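Side-chain contacts in methionine gamma-lyase (Trichomonas vaginalis, PDB 1PFF), which belongs to the Cys/Met metabolism family of pyridoxal phosphate-dependent enzymes and forms a four-chain assembly: residues A[2-7]-A[167-172]; A[66-69]-A[74-77]. One frame throughout, in Å; residues are numbered along the deposited sequence.

From the N terminus, helix 2-11 leads into strand 15-19, an outermost strand of the seven-stranded mixed sheet, and the chain then crosses to the sheet's other outer strand, 64-68. There contact 2 closes a short loop, with four residues between 66-69 and 74-77, joining the end of the strand to helix 75-78. The chain returns through the inner strands and reaches helix 162-177, where contact 1 closes a much longer loop of 159 residues back onto helix 2-11. Contact 2 thus lies within the span of contact 1, and the two do not cross. They sit about 29 Å apart between centres, one a surface salt bridge, the other a buried strand-to-helix turn.

Contact 1 of 2, residues A[2-7]-A[167-172]; sequences ALEGKI and KVKSQG. With EDO (1,2-ethanediol), chain D; EDO (1,2-ethanediol), chain M.
Glu4 OE1 accepts a hydrogen bond from Lys169 NZ at 2.8 Å, part of a surface salt bridge between helix 2-11 and helix 162-177. The two helices belong to an enzyme of the fold-type I (aspartate aminotransferase-like) PLP class, and between 2-7 and 167-172 the contact is made by these two side chains alone: the closest alpha carbons, Glu4 CA and Lys169 CA, are 11.7 Å apart. The two chains point at each other across the gap, each stretched out past its first torsion. In Lys169 that torsion (chi1 -74°) turns CG away from the carbonyl carbon, and the straight chain beyond it carries the ammonium group to the carboxylate. NZ arrives above the carboxylate plane, 43° out of it, and favours one oxygen, since its distance to Glu4 OE2 is 3.9 Å. That second oxygen accepts the backbone N-H of Ala18, so both oxygens of Glu4 have partners, a grip that should limit rotation of the carboxylate. Glu4 also touches Cys16, and Lys169 rests on Ala17, which places the bridge beside strand 15-19. On helix 162-177, Gln171 is hydrogen-bonded to Gln57 of the second subunit. The methylene next to the ammonium group completes the contact, Lys169 CE lying 3.5 Å from Glu4 OE1.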
# COMPACT_ATOMS: atom_id res chain seq x y z
N ALA A 2 10.15 -13.64 3.48
CA ALA A 2 11.37 -12.83 3.43
C ALA A 2 11.61 -12.13 4.77
O ALA A 2 12.74 -12.07 5.25
CB ALA A 2 11.28 -11.82 2.30
N LEU A 3 10.53 -11.60 5.36
CA LEU A 3 10.62 -10.93 6.66
C LEU A 3 11.08 -11.91 7.72
O LEU A 3 12.03 -11.64 8.47
CB LEU A 3 9.28 -10.30 7.06
CG LEU A 3 9.19 -9.69 8.48
CD1 LEU A 3 10.19 -8.57 8.70
CD2 LEU A 3 7.77 -9.22 8.80
N GLU A 4 10.41 -13.06 7.78
CA GLU A 4 10.68 -14.07 8.78
C GLU A 4 12.14 -14.55 8.71
O GLU A 4 12.80 -14.68 9.73
CB GLU A 4 9.67 -15.22 8.67
CG GLU A 4 8.29 -14.80 9.20
CD GLU A 4 7.14 -15.70 8.79
OE1 GLU A 4 7.36 -16.68 8.03
OE2 GLU A 4 6.00 -15.44 9.25
N GLY A 5 12.64 -14.77 7.50
CA GLY A 5 14.04 -15.13 7.30
C GLY A 5 15.04 -14.11 7.81
O GLY A 5 16.08 -14.47 8.39
N LYS A 6 14.76 -12.83 7.59
CA LYS A 6 15.67 -11.75 8.01
C LYS A 6 15.72 -11.61 9.54
O LYS A 6 16.79 -11.46 10.12
CB LYS A 6 15.30 -10.42 7.35
CG LYS A 6 15.77 -10.33 5.90
CD LYS A 6 15.58 -8.94 5.29
CE LYS A 6 15.51 -9.02 3.76
NZ LYS A 6 16.29 -7.93 3.09
N ILE A 7 14.56 -11.67 10.17
CA ILE A 7 14.50 -11.58 11.63
C ILE A 7 15.15 -12.81 12.29
O ILE A 7 15.83 -12.69 13.30
CB ILE A 7 13.03 -11.38 12.10
CG1 ILE A 7 12.43 -10.09 11.50
CG2 ILE A 7 12.93 -11.41 13.62
CD1 ILE A 7 13.19 -8.80 11.81
N LYS A 167 4.43 -25.03 15.09
CA LYS A 167 3.23 -25.06 15.95
C LYS A 167 2.66 -23.66 16.22
O LYS A 167 1.45 -23.47 16.24
CB LYS A 167 3.54 -25.74 17.29
CG LYS A 167 3.74 -27.25 17.17
CD LYS A 167 3.80 -27.90 18.55
CE LYS A 167 3.82 -29.42 18.43
NZ LYS A 167 4.46 -30.05 19.63
N VAL A 168 3.55 -22.69 16.41
CA VAL A 168 3.14 -21.29 16.58
C VAL A 168 2.31 -20.85 15.37
O VAL A 168 1.27 -20.23 15.54
CB VAL A 168 4.36 -20.35 16.82
CG1 VAL A 168 3.94 -18.86 16.75
CG2 VAL A 168 5.04 -20.66 18.15
N LYS A 169 2.77 -21.19 14.17
CA LYS A 169 2.07 -20.81 12.94
C LYS A 169 0.76 -21.57 12.76
O LYS A 169 -0.30 -20.96 12.55
CB LYS A 169 2.96 -21.05 11.71
CG LYS A 169 4.08 -20.03 11.56
CD LYS A 169 4.88 -20.26 10.28
CE LYS A 169 5.81 -19.08 10.04
NZ LYS A 169 6.56 -19.22 8.76
N SER A 170 0.83 -22.89 12.82
CA SER A 170 -0.32 -23.72 12.46
C SER A 170 -1.39 -23.75 13.55
O SER A 170 -2.58 -23.90 13.26
CB SER A 170 0.11 -25.13 12.03
OG SER A 170 0.69 -25.85 13.10
N GLN A 171 -0.97 -23.56 14.80
CA GLN A 171 -1.93 -23.53 15.91
C GLN A 171 -2.11 -22.11 16.47
O GLN A 171 -3.21 -21.56 16.41
CB GLN A 171 -1.52 -24.51 17.01
CG GLN A 171 -1.43 -25.95 16.53
CD GLN A 171 -1.28 -26.92 17.66
OE1 GLN A 171 -1.92 -26.77 18.70
NE2 GLN A 171 -0.44 -27.94 17.47
N GLY A 172 -1.04 -21.52 16.98
CA GLY A 172 -1.08 -20.21 17.60
C GLY A 172 -1.68 -19.12 16.72
O GLY A 172 -2.54 -18.36 17.17
C1 EDO D . 7.40 -13.89 0.65
O1 EDO D . 8.81 -13.83 0.50
C2 EDO D . 6.84 -12.47 0.67
O2 EDO D . 6.09 -12.29 1.87
C1 EDO M . 4.62 -32.59 22.91
O1 EDO M . 3.67 -32.75 21.86
C2 EDO M . 5.32 -31.24 22.78
O2 EDO M . 4.37 -30.19 22.84

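Contact 2 of 2, residues A[66-69]-A[74-77]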
# COMPACT_ATOMS: atom_id res chain seq x y z
N ASP A 66 2.01 -17.81 38.55
CA ASP A 66 2.66 -17.06 39.61
C ASP A 66 3.34 -15.84 39.00
O ASP A 66 4.04 -15.98 38.00
CB ASP A 66 3.71 -17.94 40.29
CG ASP A 66 3.10 -18.92 41.27
OD1 ASP A 66 2.43 -18.49 42.22
OD2 ASP A 66 3.24 -20.15 41.16
N PHE A 67 3.13 -14.67 39.59
CA PHE A 67 3.94 -13.49 39.24
C PHE A 67 5.01 -13.30 40.30
O PHE A 67 4.71 -13.17 41.49
CB PHE A 67 3.09 -12.21 39.16
CG PHE A 67 2.04 -12.24 38.09
CD1 PHE A 67 0.72 -12.56 38.41
CD2 PHE A 67 2.37 -11.95 36.76
CE1 PHE A 67 -0.27 -12.59 37.42
CE2 PHE A 67 1.38 -11.98 35.76
CZ PHE A 67 0.06 -12.30 36.10
N ILE A 68 6.27 -13.31 39.87
CA ILE A 68 7.39 -13.25 40.82
C ILE A 68 8.44 -12.23 40.38
O ILE A 68 8.52 -11.87 39.19
CB ILE A 68 8.05 -14.65 40.97
CG1 ILE A 68 8.86 -15.01 39.71
CG2 ILE A 68 6.98 -15.74 41.27
CD1 ILE A 68 9.81 -16.18 39.89
N ASP A 69 9.25 -11.77 41.32
CA ASP A 69 10.35 -10.87 40.97
C ASP A 69 11.53 -11.71 40.49
O ASP A 69 12.25 -12.31 41.29
CB ASP A 69 10.73 -10.00 42.17
CG ASP A 69 11.83 -9.01 41.86
OD1 ASP A 69 12.43 -9.05 40.75
OD2 ASP A 69 12.18 -8.15 42.69
N GLY A 74 17.52 -17.17 42.44
CA GLY A 74 16.86 -18.39 42.88
C GLY A 74 15.34 -18.39 42.81
O GLY A 74 14.70 -19.43 43.03
N ASN A 75 14.75 -17.24 42.49
CA ASN A 75 13.29 -17.11 42.54
C ASN A 75 12.53 -17.96 41.52
O ASN A 75 11.44 -18.46 41.82
CB ASN A 75 12.85 -15.64 42.45
CG ASN A 75 11.64 -15.34 43.32
OD1 ASN A 75 11.16 -16.21 44.05
ND2 ASN A 75 11.14 -14.13 43.24
N ILE A 76 13.10 -18.12 40.33
CA ILE A 76 12.49 -18.96 39.30
C ILE A 76 12.51 -20.43 39.72
O ILE A 76 11.46 -21.08 39.70
CB ILE A 76 13.19 -18.77 37.92
CG1 ILE A 76 12.93 -17.35 37.39
CG2 ILE A 76 12.72 -19.81 36.90
CD1 ILE A 76 13.91 -16.92 36.31
N GLU A 77 13.67 -20.95 40.12
CA GLU A 77 13.78 -22.38 40.43
C GLU A 77 12.91 -22.71 41.64
O GLU A 77 12.31 -23.78 41.71
CB GLU A 77 15.23 -22.83 40.62
CG GLU A 77 16.02 -22.07 41.67
CD GLU A 77 17.52 -22.32 41.61
OE1 GLU A 77 18.04 -22.79 40.58
OE2 GLU A 77 18.19 -22.04 42.62
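One hydrogen bond joins the two segments: Asn75 ND2 donates to the backbone O of Asp69, 2.9 Å away. The bond is nearly straight at the hydrogen (172°), and the acceptor lies close to the amide plane of Asn75. On the carbonyl side the approach is less regular, for the donor stands 44° out of the carbonyl plane. The other end of the same amide is held too, OD1 accepting from Lys78 NZ, which should fix which way round the group sits. A side chain of 74-77 thereby holds the backbone just past strand 64-68.

The apolar part rests on Ile68. Its CG1 stands between the backbone N and the carbonyl carbon (chi1 73°), and the branch then extends so that CD1 lies against the opposing backbone, 3.4 Å from Asn75 O. This methyl also meets the side chain of Ile76, with CD1 to CG1 at 4.2 Å. Nearer the strand, Ile68 CB lies 3.9 Å from Asn75 ND2, and CD1 comes close to the CB and CG of the same asparagine.

The carboxylate of Asp69 finds its partners outside the two segments: OD1 forms a salt bridge with Lys98 and accepts the N-H of Ala71 in the connecting loop. Around this strand-turn-helix connection, Ile68 also packs on Ile41 of the neighbouring parallel strand 39-43, Phe67 lies against helix 48-60, and Gln108 of helix 102-109 accepts a hydrogen bond from the backbone N of Glu77.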